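Local coordinates for translation initiation factor eIF2 assembly protein (Schizosaccharomyces pombe, PDB 4ZGP) that acts as an ATP-dependent chaperone that binds the gamma subunit of eIF2 and allows it to assemble with the alpha and beta subunits, at residues 49-54 with 178-183; 192-197 with 245-250; 203-208 with 269-274. One frame throughout, in Å; residues are numbered along the deposited sequence.

Contact 1: 49-54 with 178-183; sequences KVIKPI and FELVLK. With ADP (adenosine-5'-diphosphate), chain C.
The carboxylate of Glu179 offers the anti lone pair of OE1, away from OE2, to Lys52 NZ at 2.9 Å, and the two form a salt bridge. Ser35 OG is hydrogen-bonded to the same OE1, while Lys52 NZ is also hydrogen-bonded to Ser177. The Phe178 ring turns away from 49-54 to meet Phe176 edge to face, leaving its CB against Ile54 CG2 (3.7 Å). These groups close the end of an antiparallel pair in the three-stranded sheet on one side of the nucleotide cleft of an ATP-grasp fold. Strand 49-51 is an edge strand and 180-183 the central one, their directions 163° apart. Lys49 with Leu182 and Ile51 with Leu180 are the hydrogen-bonded pairs, the shortest bond running from Ile51 N to Leu180 O (2.7 Å); Val50 with Val181 is the non-hydrogen-bonded pair between them. On one face Ile51 and Leu180 lie side by side, CD1 to CD2 4.0 Å, beneath Ile101 of helix 95-107. On the other, Val50, Val181 and Glu179 touch Phe34 of helix 34-40. Lys52 runs extended over Glu179 CB and bends only at its last torsion (chi4 58°), which turns NZ onto OE1. With a leucine in place of Glu179, the Lys52 ammonium would probably lose its charged mate and Ser35 its hydrogen-bonding partner. Past the strand, a cis peptide before Pro53 redirects the chain, and Ile54 N reaches Phe178 O at 3.0 Å from above the carbonyl plane. At the far end Lys183, bent at chi3, sends NZ to ADP, 2.8 Å from the adenine N7 and 3.0 Å from the alpha-phosphate O2A.

Contact 2: 192-197 with 245-250; sequences TEFRCF and FDVYIH. With ADP (adenosine-5'-diphosphate), chain C.
Arg195 and Asp246 lie side by side on the face of an antiparallel strand pair that looks onto ADP, their guanidinium and carboxylate planes only 3° apart. The grip is side-on: NE meets OD1 at 2.7 Å and NH2 meets OD2 at 2.8 Å, each on the syn lone pair of its oxygen. A bend at chi3 (-70°) brings the guanidinium round to this edge. Glu193, two residues before Arg195 and thus on the same face, accepts the ribose hydroxyl, ADP O3' to OE1 2.7 Å, in one of its two modelled conformers. Its other oxygen and Asp246 OD2 both form salt bridges with Arg209 NH1, so one arginine, just past the end of strand 202-208, joins the two acids. Arg195 NH1 is held in turn by the carbonyl of Asp267.

Behind this shell the backbones set the spacing. Glu193 with Tyr248 and Arg195 with Asp246 are non-hydrogen-bonded pairs, separated by the hydrogen-bonded pair Phe194 and Val247; Cys196 with Phe245 forms the next such pair. On the opposite face, Cys196 CB sits over the Phe245 ring, 3.6 Å from its centroid, in a CH-pi contact, with its sulfur over the same face. Phe194 CD2 meets Ile249 CD1 at 4.0 Å, and helix 221-233 packs against this apolar side. At one end of the pair Thr192 OG1 donates to Ile249 O (3.0 Å), while the Tyr248 hydroxyl is hydrogen-bonded to His189 N.

Two inner strands of the ATP-grasp sheet thus carry a polar, nucleotide-facing side and an apolar, helix-covered one. Asp246 OD2 lies 3.2 Å from the beta-phosphate O1B, and Arg195 and Arg209 probably offset the negative charge gathered there.

Contact 3: 203-208 with 269-274; sequences LIAFCQ and LLFSWS
Phe271 is the main bump of this contact: its ring drops into a shallow hollow of strand 203-208 formed by Ala205, the Phe206 carbonyl and Cys207. Ala205 CB presses on one face of the ring, offset toward the rim, and comes within 3.5 Å of CZ. The Phe206 oxygen lies at the ring edge, 3.6 Å from CE2, and Cys207 CB approaches that same carbon obliquely at 3.7 Å. The small side chains of Ala205 and Cys207 let the ring lie close to the strand. Cys207 is a second bump, received by the bend at Leu269 and Leu270. With chi1 at 61°, its sulfur points at Leu269 CB (3.7 Å), while its CB rests against Leu270 CB (3.9 Å). Beyond it, Leu269 CD1 reaches the Gln208 carbonyl oxygen at 4.2 Å, a looser touch.

The packing is mostly apolar, a loop laid over a strand. Just past it, Ser272 takes the N-cap of helix 273-278, so the loop delivers the chain straight into that helix. Phe271 also leans on Glu287 and Arg289 of the neighbouring strand 287-289, and Leu269 touches Arg195 on the strand to the other side. Phe206 points away from the loop, on the other face of the sheet, and packs on helix 221-233, so the strand is sandwiched between helix and loop.

How the contacts relate
Contacts 2 and 3 share one mixed sheet and touch directly, strands 193-199 and 202-208 being neighbours in it; their centres are 12 Å apart. Contact 1 belongs to the separate three-stranded sheet, its centre about 23 Å from that of contact 2, and the two hold ADP from different sides: one lysine at base and alpha-phosphate, against an acid at the ribose. Contact 1 is partly buried, with an exposed lysine in its salt bridge; the ion pairs of contact 2 are buried, beside the nucleotide. Contact 3, also buried, is loop on strand and joined mainly by apolar packing, with no hydrogen bond between its segments, whereas backbone hydrogen bonds knit the other two.

Contact 1: 49-54 with 178-183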
loop_
_atom_site.group_PDB
_atom_site.type_symbol
_atom_site.label_atom_id
_atom_site.label_comp_id
_atom_site.label_asym_id
_atom_site.label_seq_id
_atom_site.Cartn_x
_atom_site.Cartn_y
_atom_site.Cartn_z
ATOM N N LYS A 49 4.663 -8.673 9.521
ATOM C CA LYS A 49 4.236 -10.062 9.665
ATOM C C LYS A 49 2.970 -10.266 8.881
ATOM O O LYS A 49 2.109 -9.385 8.824
ATOM C CB LYS A 49 3.986 -10.440 11.134
ATOM C CG LYS A 49 5.205 -10.315 12.027
ATOM C CD LYS A 49 6.139 -11.504 11.867
ATOM C CE LYS A 49 7.323 -11.418 12.824
ATOM N NZ LYS A 49 8.220 -12.609 12.720
ATOM N N VAL A 50 2.842 -11.429 8.263
ATOM C CA VAL A 50 1.630 -11.726 7.523
ATOM C C VAL A 50 0.891 -12.921 8.108
ATOM O O VAL A 50 1.465 -13.997 8.265
ATOM C CB VAL A 50 1.935 -11.994 6.027
ATOM C CG1 VAL A 50 0.654 -12.214 5.267
ATOM C CG2 VAL A 50 2.677 -10.820 5.434
ATOM N N ILE A 51 -0.380 -12.723 8.433
ATOM C CA ILE A 51 -1.233 -13.836 8.840
ATOM C C ILE A 51 -2.092 -14.296 7.670
ATOM O O ILE A 51 -3.012 -13.601 7.247
ATOM C CB ILE A 51 -2.119 -13.448 10.024
ATOM C CG1 ILE A 51 -1.241 -13.074 11.214
ATOM C CG2 ILE A 51 -3.054 -14.605 10.380
ATOM C CD1 ILE A 51 -2.010 -12.423 12.359
ATOM N N LYS A 52 -1.778 -15.475 7.136
ATOM C CA LYS A 52 -2.374 -15.936 5.897
ATOM C C LYS A 52 -2.560 -17.455 5.927
ATOM O O LYS A 52 -1.617 -18.180 6.219
ATOM C CB LYS A 52 -1.500 -15.539 4.707
ATOM C CG LYS A 52 -2.144 -15.764 3.342
ATOM C CD LYS A 52 -1.139 -15.489 2.230
ATOM C CE LYS A 52 -1.748 -15.662 0.833
ATOM N NZ LYS A 52 -2.929 -14.787 0.606
ATOM N N PRO A 53 -3.780 -17.930 5.649
ATOM C CA PRO A 53 -4.943 -17.071 5.404
ATOM C C PRO A 53 -5.435 -16.371 6.666
ATOM O O PRO A 53 -5.076 -16.746 7.781
ATOM C CB PRO A 53 -6.000 -18.041 4.876
ATOM C CG PRO A 53 -5.583 -19.370 5.386
ATOM C CD PRO A 53 -4.086 -19.353 5.428
ATOM N N ILE A 54 -6.233 -15.334 6.474
ATOM C CA ILE A 54 -6.798 -14.590 7.588
ATOM C C ILE A 54 -7.759 -15.495 8.361
ATOM O O ILE A 54 -8.532 -16.237 7.757
ATOM C CB ILE A 54 -7.512 -13.303 7.076
ATOM C CG1 ILE A 54 -7.874 -12.375 8.231
ATOM C CG2 ILE A 54 -8.736 -13.650 6.222
ATOM C CD1 ILE A 54 -8.216 -10.992 7.764
ATOM N N PHE A 178 -7.517 -14.113 1.499
ATOM C CA PHE A 178 -7.279 -12.848 2.172
ATOM C C PHE A 178 -6.193 -13.041 3.234
ATOM O O PHE A 178 -5.986 -14.148 3.744
ATOM C CB PHE A 178 -8.575 -12.310 2.792
ATOM C CG PHE A 178 -9.575 -11.848 1.780
ATOM C CD1 PHE A 178 -9.380 -10.658 1.092
ATOM C CD2 PHE A 178 -10.706 -12.594 1.509
ATOM C CE1 PHE A 178 -10.291 -10.226 0.151
ATOM C CE2 PHE A 178 -11.640 -12.160 0.577
ATOM C CZ PHE A 178 -11.425 -10.973 -0.111
ATOM N N GLU A 179 -5.478 -11.967 3.547
ATOM C CA GLU A 179 -4.368 -12.036 4.485
ATOM C C GLU A 179 -4.444 -10.824 5.385
ATOM O O GLU A 179 -4.902 -9.765 4.963
ATOM C CB GLU A 179 -3.025 -12.088 3.744
ATOM C CG GLU A 179 -2.833 -10.890 2.820
ATOM C CD GLU A 179 -1.809 -11.130 1.729
ATOM O OE1 GLU A 179 -1.707 -12.274 1.251
ATOM O OE2 GLU A 179 -1.119 -10.166 1.342
ATOM N N LEU A 180 -4.031 -11.000 6.633
ATOM C CA LEU A 180 -3.914 -9.904 7.562
ATOM C C LEU A 180 -2.451 -9.519 7.688
ATOM O O LEU A 180 -1.611 -10.302 8.143
ATOM C CB LEU A 180 -4.496 -10.279 8.935
ATOM C CG LEU A 180 -4.243 -9.239 10.025
ATOM C CD1 LEU A 180 -4.831 -7.914 9.632
ATOM C CD2 LEU A 180 -4.832 -9.710 11.356
ATOM N N VAL A 181 -2.160 -8.295 7.281
ATOM C CA VAL A 181 -0.812 -7.779 7.327
ATOM C C VAL A 181 -0.656 -6.857 8.519
ATOM O O VAL A 181 -1.442 -5.944 8.709
ATOM C CB VAL A 181 -0.465 -7.005 6.024
ATOM C CG1 VAL A 181 0.941 -6.445 6.099
ATOM C CG2 VAL A 181 -0.634 -7.918 4.812
ATOM N N LEU A 182 0.370 -7.106 9.314
ATOM C CA LEU A 182 0.739 -6.197 10.382
ATOM C C LEU A 182 2.141 -5.655 10.104
ATOM O O LEU A 182 3.141 -6.361 10.225
ATOM C CB LEU A 182 0.679 -6.921 11.742
ATOM C CG LEU A 182 -0.698 -7.512 12.048
ATOM C CD1 LEU A 182 -0.651 -8.386 13.294
ATOM C CD2 LEU A 182 -1.761 -6.399 12.201
ATOM N N LYS A 183 2.213 -4.393 9.706
ATOM C CA LYS A 183 3.496 -3.741 9.488
ATOM C C LYS A 183 4.004 -3.114 10.752
ATOM O O LYS A 183 3.235 -2.478 11.454
ATOM C CB LYS A 183 3.352 -2.670 8.408
ATOM C CG LYS A 183 2.815 -3.299 7.124
ATOM C CD LYS A 183 2.699 -2.309 6.028
ATOM C CE LYS A 183 1.710 -1.234 6.380
ATOM N NZ LYS A 183 1.992 -0.082 5.486
HETATM P PB ADP C . -1.554 2.793 0.353
HETATM O O1B ADP C . -0.527 2.397 -0.697
HETATM O O2B ADP C . -2.815 1.948 0.328
HETATM O O3B ADP C . -1.716 4.297 0.416
HETATM P PA ADP C . 0.574 2.509 2.300
HETATM O O1A ADP C . 1.405 3.026 1.151
HETATM O O2A ADP C . 0.918 1.234 3.051
HETATM O O3A ADP C . -0.956 2.353 1.801
HETATM O "O5'" ADP C . 0.506 3.696 3.379
HETATM C "C5'" ADP C . -0.639 4.535 3.534
HETATM C "C4'" ADP C . -0.177 5.654 4.451
HETATM O "O4'" ADP C . -0.081 5.158 5.788
HETATM C "C3'" ADP C . 1.217 6.121 4.063
HETATM O "O3'" ADP C . 1.162 7.328 3.297
HETATM C "C2'" ADP C . 1.946 6.328 5.374
HETATM O "O2'" ADP C . 1.973 7.711 5.735
HETATM C "C1'" ADP C . 1.143 5.565 6.408
HETATM N N9 ADP C . 1.923 4.357 6.776
HETATM C C8 ADP C . 2.022 3.237 6.028
HETATM N N7 ADP C . 2.813 2.314 6.641
HETATM C C5 ADP C . 3.233 2.849 7.810
HETATM C C6 ADP C . 4.083 2.401 8.939
HETATM N N6 ADP C . 4.642 1.164 8.908
HETATM N N1 ADP C . 4.274 3.259 9.976
HETATM C C2 ADP C . 3.695 4.481 9.982
HETATM N N3 ADP C . 2.910 4.953 8.991
HETATM C C4 ADP C . 2.643 4.195 7.895
#

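Contact 2: 192-197 with 245-250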
loop_
_atom_site.group_PDB
_atom_site.type_symbol
_atom_site.label_atom_id
_atom_site.label_comp_id
_atom_site.label_asym_id
_atom_site.label_seq_id
_atom_site.Cartn_x
_atom_site.Cartn_y
_atom_site.Cartn_z
ATOM N N THR A 192 8.286 13.219 2.975
ATOM C CA THR A 192 9.368 12.583 2.219
ATOM C C THR A 192 8.936 11.189 1.749
ATOM O O THR A 192 9.773 10.290 1.556
ATOM C CB THR A 192 10.683 12.508 3.013
ATOM O OG1 THR A 192 10.508 11.682 4.156
ATOM C CG2 THR A 192 11.121 13.917 3.473
ATOM N N GLU A 193 7.630 11.048 1.549
ATOM C CA GLU A 193 7.106 9.864 0.887
ATOM C C GLU A 193 6.696 10.231 -0.537
ATOM O O GLU A 193 6.205 11.334 -0.793
ATOM C CB GLU A 193 5.929 9.259 1.653
ATOM C CG GLU A 193 5.922 7.740 1.582
ATOM C CD GLU A 193 4.553 7.129 1.724
ATOM O OE1 GLU A 193 3.705 7.713 2.437
ATOM O OE2 GLU A 193 4.335 6.064 1.114
ATOM N N PHE A 194 6.922 9.305 -1.463
ATOM C CA PHE A 194 6.644 9.592 -2.874
ATOM C C PHE A 194 5.868 8.454 -3.514
ATOM O O PHE A 194 5.971 7.306 -3.091
ATOM C CB PHE A 194 7.946 9.818 -3.665
ATOM C CG PHE A 194 8.779 10.945 -3.142
ATOM C CD1 PHE A 194 8.560 12.244 -3.585
ATOM C CD2 PHE A 194 9.750 10.713 -2.168
ATOM C CE1 PHE A 194 9.318 13.316 -3.082
ATOM C CE2 PHE A 194 10.530 11.785 -1.668
ATOM C CZ PHE A 194 10.312 13.073 -2.130
ATOM N N ARG A 195 5.132 8.780 -4.568
ATOM C CA ARG A 195 4.469 7.767 -5.370
ATOM C C ARG A 195 5.108 7.779 -6.753
ATOM O O ARG A 195 5.263 8.839 -7.343
ATOM C CB ARG A 195 2.974 8.036 -5.451
ATOM C CG ARG A 195 2.247 7.071 -6.383
ATOM C CD ARG A 195 0.782 6.913 -6.005
ATOM N NE ARG A 195 0.608 6.185 -4.750
ATOM C CZ ARG A 195 -0.572 5.863 -4.234
ATOM N NH1 ARG A 195 -1.683 6.236 -4.855
ATOM N NH2 ARG A 195 -0.643 5.165 -3.090
ATOM N N CYS A 196 5.466 6.595 -7.255
ATOM C CA CYS A 196 6.404 6.463 -8.369
ATOM C C CYS A 196 5.800 5.563 -9.428
ATOM O O CYS A 196 5.377 4.434 -9.162
ATOM C CB CYS A 196 7.746 5.900 -7.895
ATOM S SG CYS A 196 8.424 6.745 -6.423
ATOM N N PHE A 197 5.777 6.073 -10.647
ATOM C CA PHE A 197 5.008 5.460 -11.702
ATOM C C PHE A 197 5.955 4.852 -12.720
ATOM O O PHE A 197 6.905 5.491 -13.173
ATOM C CB PHE A 197 4.091 6.509 -12.349
ATOM C CG PHE A 197 3.112 7.117 -11.391
ATOM C CD1 PHE A 197 3.456 8.228 -10.633
ATOM C CD2 PHE A 197 1.842 6.594 -11.262
ATOM C CE1 PHE A 197 2.535 8.791 -9.754
ATOM C CE2 PHE A 197 0.926 7.154 -10.384
ATOM C CZ PHE A 197 1.267 8.249 -9.634
ATOM N N PHE A 245 4.791 2.298 -7.368
ATOM C CA PHE A 245 5.337 1.924 -6.056
ATOM C C PHE A 245 5.472 3.149 -5.174
ATOM O O PHE A 245 5.729 4.241 -5.665
ATOM C CB PHE A 245 6.671 1.138 -6.192
ATOM C CG PHE A 245 7.857 1.909 -6.738
ATOM C CD1 PHE A 245 8.066 2.034 -8.098
ATOM C CD2 PHE A 245 8.837 2.391 -5.888
ATOM C CE1 PHE A 245 9.199 2.692 -8.587
ATOM C CE2 PHE A 245 9.972 3.048 -6.368
ATOM C CZ PHE A 245 10.151 3.210 -7.709
ATOM N N ASP A 246 5.209 2.977 -3.869
ATOM C CA ASP A 246 5.323 4.084 -2.921
ATOM C C ASP A 246 6.632 3.925 -2.180
ATOM O O ASP A 246 7.042 2.805 -1.872
ATOM C CB ASP A 246 4.151 4.118 -1.926
ATOM C CG ASP A 246 2.828 4.472 -2.595
ATOM O OD1 ASP A 246 2.845 5.067 -3.693
ATOM O OD2 ASP A 246 1.773 4.146 -2.034
ATOM N N VAL A 247 7.315 5.037 -1.931
ATOM C CA VAL A 247 8.611 4.983 -1.265
ATOM C C VAL A 247 8.699 6.005 -0.153
ATOM O O VAL A 247 8.117 7.067 -0.244
ATOM C CB VAL A 247 9.761 5.237 -2.234
ATOM C CG1 VAL A 247 9.843 4.127 -3.184
ATOM C CG2 VAL A 247 9.570 6.561 -2.966
ATOM N N TYR A 248 9.416 5.640 0.903
ATOM C CA TYR A 248 9.698 6.554 1.992
ATOM C C TYR A 248 11.208 6.773 2.010
ATOM O O TYR A 248 11.980 5.821 2.082
ATOM C CB TYR A 248 9.216 5.988 3.325
ATOM C CG TYR A 248 9.577 6.886 4.494
ATOM C CD1 TYR A 248 9.179 8.212 4.518
ATOM C CD2 TYR A 248 10.292 6.388 5.581
ATOM C CE1 TYR A 248 9.510 9.047 5.600
ATOM C CE2 TYR A 248 10.614 7.211 6.677
ATOM C CZ TYR A 248 10.223 8.536 6.674
ATOM O OH TYR A 248 10.547 9.359 7.747
ATOM N N ILE A 249 11.635 8.024 1.915
ATOM C CA ILE A 249 13.066 8.301 1.836
ATOM C C ILE A 249 13.463 9.078 3.068
ATOM O O ILE A 249 12.924 10.132 3.346
ATOM C CB ILE A 249 13.432 9.066 0.552
ATOM C CG1 ILE A 249 13.071 8.206 -0.663
ATOM C CG2 ILE A 249 14.938 9.384 0.529
ATOM C CD1 ILE A 249 13.337 8.853 -2.026
ATOM N N HIS A 250 14.392 8.520 3.825
ATOM C CA HIS A 250 14.737 9.087 5.111
ATOM C C HIS A 250 16.228 8.875 5.330
ATOM O O HIS A 250 16.721 7.763 5.201
ATOM C CB HIS A 250 13.913 8.433 6.219
ATOM C CG HIS A 250 14.193 8.979 7.583
ATOM N ND1 HIS A 250 13.805 10.244 7.971
ATOM C CD2 HIS A 250 14.803 8.427 8.659
ATOM C CE1 HIS A 250 14.173 10.450 9.225
ATOM N NE2 HIS A 250 14.785 9.364 9.662
HETATM P PB ADP C . -1.554 2.793 0.353
HETATM O O1B ADP C . -0.527 2.397 -0.697
HETATM O O2B ADP C . -2.815 1.948 0.328
HETATM O O3B ADP C . -1.716 4.297 0.416
HETATM P PA ADP C . 0.574 2.509 2.300
HETATM O O1A ADP C . 1.405 3.026 1.151
HETATM O O2A ADP C . 0.918 1.234 3.051
HETATM O O3A ADP C . -0.956 2.353 1.801
HETATM O "O5'" ADP C . 0.506 3.696 3.379
HETATM C "C5'" ADP C . -0.639 4.535 3.534
HETATM C "C4'" ADP C . -0.177 5.654 4.451
HETATM O "O4'" ADP C . -0.081 5.158 5.788
HETATM C "C3'" ADP C . 1.217 6.121 4.063
HETATM O "O3'" ADP C . 1.162 7.328 3.297
HETATM C "C2'" ADP C . 1.946 6.328 5.374
HETATM O "O2'" ADP C . 1.973 7.711 5.735
HETATM C "C1'" ADP C . 1.143 5.565 6.408
HETATM N N9 ADP C . 1.923 4.357 6.776
HETATM C C8 ADP C . 2.022 3.237 6.028
HETATM N N7 ADP C . 2.813 2.314 6.641
HETATM C C5 ADP C . 3.233 2.849 7.810
HETATM C C6 ADP C . 4.083 2.401 8.939
HETATM N N6 ADP C . 4.642 1.164 8.908
HETATM N N1 ADP C . 4.274 3.259 9.976
HETATM C C2 ADP C . 3.695 4.481 9.982
HETATM N N3 ADP C . 2.910 4.953 8.991
HETATM C C4 ADP C . 2.643 4.195 7.895
#

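Contact 3: 203-208 with 269-274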
loop_
_atom_site.group_PDB
_atom_site.type_symbol
_atom_site.label_atom_id
_atom_site.label_comp_id
_atom_site.label_asym_id
_atom_site.label_seq_id
_atom_site.Cartn_x
_atom_site.Cartn_y
_atom_site.Cartn_z
ATOM N N LEU A 203 10.958 4.410 -15.052
ATOM C CA LEU A 203 10.350 5.421 -14.198
ATOM C C LEU A 203 9.957 6.645 -15.025
ATOM O O LEU A 203 10.833 7.402 -15.443
ATOM C CB LEU A 203 11.323 5.827 -13.107
ATOM C CG LEU A 203 10.854 6.884 -12.108
ATOM C CD1 LEU A 203 9.839 6.279 -11.159
ATOM C CD2 LEU A 203 12.052 7.428 -11.327
ATOM N N ILE A 204 8.666 6.824 -15.239
ATOM C CA ILE A 204 8.196 7.909 -16.092
ATOM C C ILE A 204 7.812 9.152 -15.289
ATOM O O ILE A 204 7.784 10.262 -15.831
ATOM C CB ILE A 204 7.009 7.472 -16.942
ATOM C CG1 ILE A 204 5.844 6.996 -16.063
ATOM C CG2 ILE A 204 7.440 6.375 -17.913
ATOM C CD1 ILE A 204 4.532 6.819 -16.789
ATOM N N ALA A 205 7.530 8.967 -14.001
ATOM C CA ALA A 205 7.030 10.061 -13.165
ATOM C C ALA A 205 7.054 9.686 -11.697
ATOM O O ALA A 205 6.897 8.520 -11.363
ATOM C CB ALA A 205 5.608 10.431 -13.552
ATOM N N PHE A 206 7.210 10.686 -10.832
ATOM C CA PHE A 206 6.912 10.491 -9.411
ATOM C C PHE A 206 6.526 11.808 -8.779
ATOM O O PHE A 206 6.865 12.886 -9.288
ATOM C CB PHE A 206 8.087 9.837 -8.647
ATOM C CG PHE A 206 9.297 10.718 -8.417
ATOM C CD1 PHE A 206 9.402 11.528 -7.284
ATOM C CD2 PHE A 206 10.373 10.666 -9.284
ATOM C CE1 PHE A 206 10.523 12.300 -7.051
ATOM C CE2 PHE A 206 11.524 11.441 -9.051
ATOM C CZ PHE A 206 11.597 12.253 -7.934
ATOM N N CYS A 207 5.779 11.717 -7.683
ATOM C CA CYS A 207 5.318 12.907 -7.007
ATOM C C CYS A 207 5.342 12.707 -5.525
ATOM O O CYS A 207 5.342 11.588 -5.032
ATOM C CB CYS A 207 3.896 13.296 -7.463
ATOM S SG CYS A 207 2.567 12.114 -7.173
ATOM N N GLN A 208 5.413 13.826 -4.827
ATOM C CA GLN A 208 5.176 13.867 -3.400
ATOM C C GLN A 208 3.855 13.189 -3.048
ATOM O O GLN A 208 2.835 13.364 -3.739
ATOM C CB GLN A 208 5.180 15.312 -2.896
ATOM C CG GLN A 208 5.081 15.444 -1.386
ATOM C CD GLN A 208 5.258 16.872 -0.911
ATOM O OE1 GLN A 208 5.546 17.765 -1.708
ATOM N NE2 GLN A 208 5.082 17.091 0.388
ATOM N N LEU A 269 -2.632 11.113 -7.735
ATOM C CA LEU A 269 -2.185 12.214 -6.880
ATOM C C LEU A 269 -1.946 13.493 -7.683
ATOM O O LEU A 269 -2.915 14.126 -8.104
ATOM C CB LEU A 269 -0.936 11.797 -6.084
ATOM C CG LEU A 269 -1.199 10.627 -5.115
ATOM C CD1 LEU A 269 0.112 10.223 -4.423
ATOM C CD2 LEU A 269 -2.238 10.999 -4.053
ATOM N N LEU A 270 -0.692 13.893 -7.887
ATOM C CA LEU A 270 -0.423 15.123 -8.645
ATOM C C LEU A 270 -0.421 14.896 -10.155
ATOM O O LEU A 270 -0.268 15.849 -10.932
ATOM C CB LEU A 270 0.906 15.746 -8.223
ATOM C CG LEU A 270 0.906 16.154 -6.749
ATOM C CD1 LEU A 270 2.230 16.820 -6.401
ATOM C CD2 LEU A 270 -0.279 17.086 -6.480
ATOM N N PHE A 271 -0.573 13.639 -10.566
ATOM C CA PHE A 271 -0.724 13.295 -11.985
ATOM C C PHE A 271 -2.136 12.829 -12.297
ATOM O O PHE A 271 -2.792 12.198 -11.470
ATOM C CB PHE A 271 0.261 12.187 -12.403
ATOM C CG PHE A 271 1.686 12.594 -12.310
ATOM C CD1 PHE A 271 2.285 13.316 -13.330
ATOM C CD2 PHE A 271 2.434 12.279 -11.194
ATOM C CE1 PHE A 271 3.601 13.720 -13.242
ATOM C CE2 PHE A 271 3.758 12.676 -11.103
ATOM C CZ PHE A 271 4.346 13.410 -12.125
ATOM N N SER A 272 -2.618 13.124 -13.501
ATOM C CA SER A 272 -3.848 12.491 -13.951
ATOM C C SER A 272 -3.511 11.230 -14.734
ATOM O O SER A 272 -2.434 11.117 -15.318
ATOM C CB SER A 272 -4.659 13.429 -14.845
ATOM O OG SER A 272 -3.986 13.581 -16.077
ATOM N N TRP A 273 -4.447 10.298 -14.770
ATOM C CA TRP A 273 -4.221 9.058 -15.487
ATOM C C TRP A 273 -4.270 9.278 -16.995
ATOM O O TRP A 273 -3.708 8.490 -17.747
ATOM C CB TRP A 273 -5.226 7.996 -15.028
ATOM C CG TRP A 273 -4.704 7.360 -13.789
ATOM C CD1 TRP A 273 -5.085 7.625 -12.508
ATOM C CD2 TRP A 273 -3.612 6.429 -13.702
ATOM N NE1 TRP A 273 -4.317 6.887 -11.626
ATOM C CE2 TRP A 273 -3.409 6.145 -12.337
ATOM C CE3 TRP A 273 -2.804 5.798 -14.643
ATOM C CZ2 TRP A 273 -2.427 5.255 -11.895
ATOM C CZ3 TRP A 273 -1.839 4.908 -14.204
ATOM C CH2 TRP A 273 -1.661 4.646 -12.839
ATOM N N SER A 274 -4.912 10.360 -17.429
ATOM C CA SER A 274 -4.854 10.711 -18.839
ATOM C C SER A 274 -3.417 10.967 -19.226
ATOM O O SER A 274 -2.932 10.431 -20.215
ATOM C CB SER A 274 -5.718 11.944 -19.155
ATOM O OG SER A 274 -7.043 11.753 -18.704
#